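Local coordinates for probable fatty acyl-CoA transferase Rv3272 (Mycobacterium tuberculosis, PDB 5YX6), which is a family III CoA transferase that binds fatty acyl-CoAs of varying chain length, palmitoyl-CoA most tightly, and probably acts in fatty acid metabolism, at the interface of chains A and B. Residues are numbered along the deposited sequence; one frame, centred on the assembly and turned at random. Chains: chain A/B, Uncharacterized protein Rv3272.

The interface of chains A and B. Residues chain A 333-335, 338; chain B 154, 156-157, 218.
A:Trp335, the first residue of helix 335-338, lays its indole against B:Thr157 in this part of the homodimer interface; the centre of the contact is about 18 Å from A:Asp175, the inferred nucleophile. Its CB already meets the partner, 3.7 Å from methyl CD1 of B:Leu218. With CG beside the backbone N (chi1 -66°), the ring passes between that leucine and the threonine. At CG both flank it, the B:Leu218 methyl and the B:Thr157 hydroxyl oxygen OG1; CD1 keeps the leucine contact, its carbon 3.6 Å from B:Leu218 CD1. Farther along, the carbonyl O of B:Gly154 stands off the indole plane near NE1, 3.2 Å from it, on the same face as B:Thr157 and far from the direction of the indole N-H. CD2 and CE2 lie under B:Thr157 CB, and CZ2 faces it too. CE3 comes within 3.4 Å of B:Thr157 CG2, which CZ3 also faces, and this methyl makes a CH-pi contact over the six-membered ring. CH2, at the tip, lies more loosely, near B:Thr157 O and CG2.

In B:Thr157, OG1 sits beside the backbone N and opposite the carbonyl carbon (chi1 -53°), while CG2 takes the ring; the hydroxyl donates to B:Gly154 O, OG1 to O 2.8 Å, within chain B. The same OG1 lies 3.2 Å from the backbone N of A:Trp335, a weak, bent hydrogen bond at the start of the helix. At the other end of this short helix, A:Val338 CG2 packs 3.7 Å from B:Gly154 CA.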
ATOM      1  N   HIS A 333       1.315   5.263  19.306  1.00 26.91           N
ATOM      2  CA  HIS A 333       0.362   6.369  19.308  1.00 28.28           C
ATOM      3  C   HIS A 333      -0.996   5.940  18.790  1.00 34.85           C
ATOM      4  O   HIS A 333      -1.086   5.096  17.895  1.00 34.09           O
ATOM      5  CB  HIS A 333       0.841   7.535  18.441  1.00 33.24           C
ATOM      6  CG  HIS A 333       2.141   8.139  18.870  1.00 40.79           C
ATOM      7  ND1 HIS A 333       2.262   8.922  19.998  1.00 37.47           N
ATOM      8  CD2 HIS A 333       3.365   8.118  18.292  1.00 38.60           C
ATOM      9  CE1 HIS A 333       3.512   9.337  20.107  1.00 43.07           C
ATOM     10  NE2 HIS A 333       4.201   8.864  19.084  1.00 36.61           N
ATOM     11  N   THR A 334      -2.040   6.546  19.352  1.00 35.47           N
ATOM     12  CA  THR A 334      -3.385   6.495  18.792  1.00 34.76           C
ATOM     13  C   THR A 334      -3.504   7.524  17.674  1.00 33.69           C
ATOM     14  O   THR A 334      -2.677   8.438  17.569  1.00 31.74           O
ATOM     15  CB  THR A 334      -4.462   6.800  19.853  1.00 35.50           C
ATOM     16  OG1 THR A 334      -4.345   8.168  20.270  1.00 36.55           O
ATOM     17  CG2 THR A 334      -4.310   5.875  21.059  1.00 35.83           C
ATOM     18  N   TRP A 335      -4.530   7.372  16.845  1.00 30.52           N
ATOM     19  CA  TRP A 335      -4.809   8.338  15.788  1.00 33.32           C
ATOM     20  C   TRP A 335      -4.907   9.747  16.368  1.00 34.96           C
ATOM     21  O   TRP A 335      -4.322  10.688  15.828  1.00 35.55           O
ATOM     22  CB  TRP A 335      -6.102   7.960  15.032  1.00 30.22           C
ATOM     23  CG  TRP A 335      -5.979   6.662  14.272  1.00 32.11           C
ATOM     24  CD1 TRP A 335      -4.878   6.207  13.602  1.00 33.00           C
ATOM     25  CD2 TRP A 335      -6.984   5.646  14.120  1.00 33.04           C
ATOM     26  NE1 TRP A 335      -5.136   4.977  13.038  1.00 29.59           N
ATOM     27  CE2 TRP A 335      -6.419   4.610  13.349  1.00 31.82           C
ATOM     28  CE3 TRP A 335      -8.307   5.514  14.556  1.00 38.70           C
ATOM     29  CZ2 TRP A 335      -7.130   3.460  13.007  1.00 35.46           C
ATOM     30  CZ3 TRP A 335      -9.006   4.367  14.219  1.00 35.00           C
ATOM     31  CH2 TRP A 335      -8.416   3.357  13.453  1.00 30.38           C
ATOM     32  N   VAL A 338      -1.360  10.907  17.098  1.00 35.77           N
ATOM     33  CA  VAL A 338      -0.511  11.069  15.921  1.00 33.52           C
ATOM     34  C   VAL A 338      -0.566  12.480  15.350  1.00 34.43           C
ATOM     35  O   VAL A 338       0.467  13.111  15.138  1.00 33.98           O
ATOM     36  CB  VAL A 338      -0.905  10.084  14.808  1.00 27.65           C
ATOM     37  CG1 VAL A 338      -0.221  10.456  13.494  1.00 30.05           C
ATOM     38  CG2 VAL A 338      -0.561   8.658  15.214  1.00 29.94           C
TER
ATOM     39  N   GLY B 154       0.452   5.196  14.105  1.00 31.02           N
ATOM     40  CA  GLY B 154      -0.870   4.968  14.661  1.00 27.45           C
ATOM     41  C   GLY B 154      -1.562   3.658  14.325  1.00 30.45           C
ATOM     42  O   GLY B 154      -2.748   3.496  14.619  1.00 28.58           O
ATOM     43  N   THR B 156      -1.794   0.740  15.466  1.00 31.66           N
ATOM     44  CA  THR B 156      -2.255  -0.199  16.488  1.00 35.09           C
ATOM     45  C   THR B 156      -3.621   0.209  17.039  1.00 32.86           C
ATOM     46  O   THR B 156      -4.242  -0.532  17.801  1.00 32.12           O
ATOM     47  CB  THR B 156      -1.251  -0.299  17.689  1.00 36.91           C
ATOM     48  OG1 THR B 156      -1.282   0.910  18.459  1.00 33.09           O
ATOM     49  CG2 THR B 156       0.178  -0.566  17.208  1.00 31.00           C
ATOM     50  N   THR B 157      -4.081   1.390  16.647  1.00 31.50           N
ATOM     51  CA  THR B 157      -5.311   1.960  17.191  1.00 31.45           C
ATOM     52  C   THR B 157      -6.539   1.060  16.957  1.00 33.68           C
ATOM     53  O   THR B 157      -6.697   0.454  15.897  1.00 33.59           O
ATOM     54  CB  THR B 157      -5.589   3.353  16.586  1.00 35.76           C
ATOM     55  OG1 THR B 157      -4.436   4.194  16.738  1.00 31.78           O
ATOM     56  CG2 THR B 157      -6.801   4.000  17.257  1.00 31.82           C
ATOM     57  N   LEU B 218      -7.476   9.329  10.457  1.00 37.24           N
ATOM     58  CA  LEU B 218      -6.736  10.486  10.968  1.00 32.65           C
ATOM     59  C   LEU B 218      -7.533  11.765  10.790  1.00 37.49           C
ATOM     60  O   LEU B 218      -7.442  12.694  11.584  1.00 38.31           O
ATOM     61  CB  LEU B 218      -5.393  10.642  10.253  1.00 33.76           C
ATOM     62  CG  LEU B 218      -4.115  10.000  10.785  1.00 37.48           C
ATOM     63  CD1 LEU B 218      -4.321   9.405  12.160  1.00 33.49           C
ATOM     64  CD2 LEU B 218      -3.568   8.974   9.799  1.00 35.74           C
TER
HETATM   65  O   HOH W   1      -0.248   2.973  17.020  1.00 23.69           O